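Side-chain contacts in zinc-finger (Saccharomonospora viridis, PDB 3RMQ), which is of unknown function but binds one zinc ion at a zinc-finger site that adjoins a small group of helices: residues A[62-67]-A[96-101]; A[92-97]-A[106-111]. The protein carries 1 engineered substitution. All blocks are in the same frame, centred on the assembly; numbering follows the deposited sequence.

Contact 1: residues A[62-67]-A[96-101]; sequences CTIALA and EVLHCS. With ZN (zinc ion), chain B.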
# COMPACT_ATOMS: atom_id res chain seq x y z
N CYS A 62 -0.96 -1.14 0.54
CA CYS A 62 -0.04 -0.43 1.44
C CYS A 62 -0.79 0.58 2.34
O CYS A 62 -0.44 0.74 3.51
CB CYS A 62 1.02 0.36 0.63
SG CYS A 62 2.38 -0.63 0.08
N THR A 63 -1.77 1.28 1.79
CA THR A 63 -2.49 2.32 2.56
C THR A 63 -3.23 1.67 3.74
O THR A 63 -3.17 2.16 4.86
CB THR A 63 -3.52 3.09 1.66
OG1 THR A 63 -2.85 3.73 0.55
CG2 THR A 63 -4.28 4.20 2.50
N ILE A 64 -3.94 0.56 3.47
CA ILE A 64 -4.69 -0.16 4.50
C ILE A 64 -3.69 -0.83 5.47
O ILE A 64 -3.89 -0.80 6.68
CB ILE A 64 -5.61 -1.24 3.88
CG1 ILE A 64 -6.71 -0.59 3.03
CG2 ILE A 64 -6.20 -2.17 4.97
CD1 ILE A 64 -7.38 0.53 3.67
N ALA A 65 -2.62 -1.44 4.94
CA ALA A 65 -1.59 -2.07 5.81
C ALA A 65 -1.00 -1.04 6.79
O ALA A 65 -0.82 -1.33 7.97
CB ALA A 65 -0.52 -2.71 5.00
N LEU A 66 -0.71 0.17 6.29
CA LEU A 66 -0.20 1.26 7.14
C LEU A 66 -1.20 1.65 8.24
O LEU A 66 -0.86 1.72 9.45
CB LEU A 66 0.14 2.48 6.27
CG LEU A 66 0.68 3.69 7.04
CD1 LEU A 66 1.90 3.32 7.91
CD2 LEU A 66 1.05 4.84 6.05
N ALA A 67 -2.47 1.89 7.86
CA ALA A 67 -3.48 2.17 8.89
C ALA A 67 -3.51 1.08 9.96
O ALA A 67 -3.59 1.34 11.15
CB ALA A 67 -4.88 2.31 8.27
N GLU A 96 -3.18 -11.44 2.44
CA GLU A 96 -1.93 -12.06 2.85
C GLU A 96 -1.28 -11.24 3.97
O GLU A 96 -0.47 -11.76 4.73
CB GLU A 96 -0.98 -12.19 1.64
CG GLU A 96 -1.30 -13.36 0.71
CD GLU A 96 -1.01 -14.75 1.35
OE1 GLU A 96 -1.63 -15.75 0.92
OE2 GLU A 96 -0.15 -14.84 2.26
N VAL A 97 -1.66 -9.97 4.06
CA VAL A 97 -1.10 -9.03 5.02
C VAL A 97 -1.92 -8.96 6.30
O VAL A 97 -1.37 -8.77 7.37
CB VAL A 97 -1.10 -7.56 4.44
CG1 VAL A 97 -0.73 -6.55 5.51
CG2 VAL A 97 -0.20 -7.45 3.25
N LEU A 98 -3.25 -9.03 6.18
CA LEU A 98 -4.11 -8.94 7.36
C LEU A 98 -4.24 -10.35 7.96
O LEU A 98 -3.92 -11.34 7.31
CB LEU A 98 -5.47 -8.35 6.99
CG LEU A 98 -5.40 -6.94 6.39
CD1 LEU A 98 -6.79 -6.38 6.25
CD2 LEU A 98 -4.59 -6.05 7.24
N HIS A 99 -4.69 -10.43 9.21
CA HIS A 99 -4.76 -11.74 9.84
C HIS A 99 -6.17 -12.24 10.05
O HIS A 99 -6.37 -13.35 10.52
CB HIS A 99 -3.99 -11.73 11.15
CG HIS A 99 -2.51 -11.79 10.94
ND1 HIS A 99 -1.63 -10.94 11.57
CD2 HIS A 99 -1.76 -12.59 10.15
CE1 HIS A 99 -0.40 -11.22 11.19
NE2 HIS A 99 -0.45 -12.22 10.32
N CYS A 100 -7.14 -11.42 9.67
CA CYS A 100 -8.55 -11.82 9.75
C CYS A 100 -8.94 -12.77 8.58
O CYS A 100 -8.09 -13.11 7.75
CB CYS A 100 -9.44 -10.58 9.81
SG CYS A 100 -9.14 -9.40 8.47
N SER A 101 -10.19 -13.22 8.53
CA SER A 101 -10.60 -14.18 7.49
C SER A 101 -10.71 -13.48 6.14
O SER A 101 -10.80 -12.25 6.09
CB SER A 101 -11.93 -14.84 7.84
OG SER A 101 -12.98 -13.91 7.77
ZN ZN B . 2.01 -1.37 -2.04

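Contact 2: residues A[92-97]-A[106-111]; sequences TRLAEV and VELTGA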
# COMPACT_ATOMS: atom_id res chain seq x y z
N THR A 92 -6.62 -10.16 -2.75
CA THR A 92 -5.97 -11.36 -2.24
C THR A 92 -4.58 -10.98 -1.70
O THR A 92 -4.10 -11.58 -0.74
CB THR A 92 -5.94 -12.50 -3.28
OG1 THR A 92 -5.17 -12.10 -4.42
CG2 THR A 92 -7.37 -12.85 -3.72
N ARG A 93 -3.96 -9.95 -2.27
CA ARG A 93 -2.70 -9.44 -1.71
C ARG A 93 -2.92 -8.85 -0.28
O ARG A 93 -2.13 -9.09 0.63
CB ARG A 93 -2.09 -8.41 -2.66
CG ARG A 93 -0.73 -7.89 -2.23
CD ARG A 93 -0.11 -6.95 -3.35
NE ARG A 93 0.00 -7.67 -4.63
CZ ARG A 93 -0.30 -7.17 -5.83
NH1 ARG A 93 -0.74 -5.93 -5.96
NH2 ARG A 93 -0.17 -7.92 -6.93
N LEU A 94 -4.01 -8.09 -0.08
CA LEU A 94 -4.30 -7.54 1.27
C LEU A 94 -4.57 -8.68 2.26
O LEU A 94 -4.20 -8.57 3.44
CB LEU A 94 -5.52 -6.63 1.25
CG LEU A 94 -5.91 -5.96 2.58
CD1 LEU A 94 -4.79 -5.10 3.09
CD2 LEU A 94 -7.17 -5.11 2.40
N ALA A 95 -5.24 -9.73 1.82
CA ALA A 95 -5.54 -10.86 2.72
C ALA A 95 -4.26 -11.57 3.19
O ALA A 95 -4.27 -12.24 4.23
CB ALA A 95 -6.48 -11.87 2.06
N GLU A 96 -3.18 -11.44 2.44
CA GLU A 96 -1.93 -12.06 2.85
C GLU A 96 -1.28 -11.24 3.97
O GLU A 96 -0.47 -11.76 4.73
CB GLU A 96 -0.98 -12.19 1.64
CG GLU A 96 -1.30 -13.36 0.71
CD GLU A 96 -1.01 -14.75 1.35
OE1 GLU A 96 -1.63 -15.75 0.92
OE2 GLU A 96 -0.15 -14.84 2.26
N VAL A 97 -1.66 -9.97 4.06
CA VAL A 97 -1.10 -9.03 5.02
C VAL A 97 -1.92 -8.96 6.30
O VAL A 97 -1.37 -8.77 7.37
CB VAL A 97 -1.10 -7.56 4.44
CG1 VAL A 97 -0.73 -6.55 5.51
CG2 VAL A 97 -0.20 -7.45 3.25
N VAL A 106 -12.65 -8.92 2.57
CA VAL A 106 -13.51 -8.45 1.50
C VAL A 106 -14.52 -7.42 2.03
O VAL A 106 -14.72 -6.38 1.42
CB VAL A 106 -14.19 -9.59 0.77
CG1 VAL A 106 -15.15 -9.05 -0.30
CG2 VAL A 106 -13.14 -10.50 0.11
N GLU A 107 -15.14 -7.70 3.17
CA GLU A 107 -16.09 -6.76 3.78
C GLU A 107 -15.43 -5.42 4.12
O GLU A 107 -15.98 -4.35 3.85
CB GLU A 107 -16.75 -7.40 5.00
CG GLU A 107 -17.69 -8.52 4.55
CD GLU A 107 -18.35 -9.29 5.68
OE1 GLU A 107 -18.16 -8.92 6.86
OE2 GLU A 107 -19.06 -10.28 5.37
N LEU A 108 -14.21 -5.50 4.66
CA LEU A 108 -13.43 -4.31 4.99
C LEU A 108 -13.26 -3.38 3.78
O LEU A 108 -13.45 -2.16 3.88
CB LEU A 108 -12.06 -4.77 5.53
CG LEU A 108 -11.01 -3.76 5.98
CD1 LEU A 108 -10.00 -4.45 6.88
CD2 LEU A 108 -10.31 -3.13 4.79
N THR A 109 -12.93 -3.95 2.62
CA THR A 109 -12.63 -3.14 1.46
C THR A 109 -13.87 -2.43 0.95
O THR A 109 -13.75 -1.43 0.26
CB THR A 109 -12.07 -3.98 0.30
OG1 THR A 109 -13.04 -4.98 -0.07
CG2 THR A 109 -10.73 -4.63 0.67
N GLY A 110 -15.06 -2.96 1.25
CA GLY A 110 -16.27 -2.42 0.65
C GLY A 110 -16.26 -2.65 -0.86
O GLY A 110 -16.95 -1.96 -1.60
N ALA A 111 -15.48 -3.62 -1.31
CA ALA A 111 -15.20 -3.77 -2.75
C ALA A 111 -16.32 -4.44 -3.56
O ALA A 111 -16.37 -4.29 -4.80
CB ALA A 111 -13.93 -4.57 -2.95

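Contact 1: residues A[62-67]-A[96-101]
A65 and V97 meet methyl to methyl, with A65 CB 3.9 Å from V97 CG1. V97 CB is directed at helix 60-69. Its first torsion (172°) sets CG1 anti to the backbone N, which carries that branch forward onto A65, while CG2 is turned back beside the N and stays farther from the alanine. A65 itself does not aim at its partner; its CB lies along the flank of the helix, and the valine closes the distance. The second pair is looser. L98 CD1 approaches I64 CG2 at 4.4 Å, and here the leucine does the reaching: its CB leaves the backbone alongside the gap, not into it, and only its end draws nearer. I64 behaves the other way round, since its CB faces the partner while its longer branch leads away, so the short CG2 methyl makes the contact. The side chain of I64 also packs on I77 and A81 of helix 74-81, and L98 rests on V105 and L108 of helix 102-109. One turn before L66, C62 bonds the zinc ion through SG at 2.3 Å, alongside H17, C36 and C59, which complete the metal site. V97 lies near the side chain of C36, so the apolar patch borders this site. No hydrogen bond or charge spans the two segments; they are held by methyl packing alone, and this mostly buried surface joins the helix that carries C62 to V97 of helix 88-97 and to L98 in the loop after it.

Contact 2: residues A[92-97]-A[106-111]
L94 of helix 88-97 lays its CD2 methyl against L108 and T109 near the end of the next helix, 102-109, which closes with an ST turn. The two helices follow each other in the chain with a short loop between them, and the contact is a buried one. Taking residues 106-111 in order, V106 enters through its backbone: its O takes a 2.6 Å hydrogen bond from T109 OG1. That donor stands 24° out of the carbonyl plane, and T109 N adds a weak backbone bond to the same oxygen. E107 contributes its O as well, accepting G110 N at 3.1 Å. L108 then points at the first helix and brings its CD2 to 4.4 Å from L94 CD2. It also packs on M74, I77 and A81 of helix 74-81, and its carbonyl accepts a hydrogen bond from the hydroxyl of S78. T109 makes the closer approach, its CG2 lying 4.0 Å from L94 CD2, with the two side chains passing in opposite directions. A first torsion of 59° divides the work of this threonine: OG1 sits between its own N and carbonyl carbon and turns back over the last turn to V106 O, while the CG2 methyl is turned to the leucine. W86 packs on L94, T109 and A111, covering part of the same patch. G110 is the first residue to leave helical angles, with positive phi, and beyond it A111 N donates to T109 OG1 at 3.1 Å, in a bent bond of 139° at the hydrogen.

Overall arrangement
Both contacts are buried and both draw on helix 88-97, contact 1 through V97 and the following L98, contact 2 through L94, a turn earlier. Contact 1 joins this helix to helix 60-69, which carries a zinc ligand; contact 2, whose centre lies farther from that of the chain (about 12 against 9 Å), joins it to helix 102-109. Their centres are 7 Å apart and they merge into one apolar cluster: I64 CG2 packs on L94 CD1 at 3.8 Å, and L98 CD1 meets L108 CD1 at the same distance. Across both interfaces only apolar groups meet. The polar chemistry differs: a zinc-bound cysteine in segment 62-67 of contact 1, a threonine hydroxyl holding the helix end in contact 2.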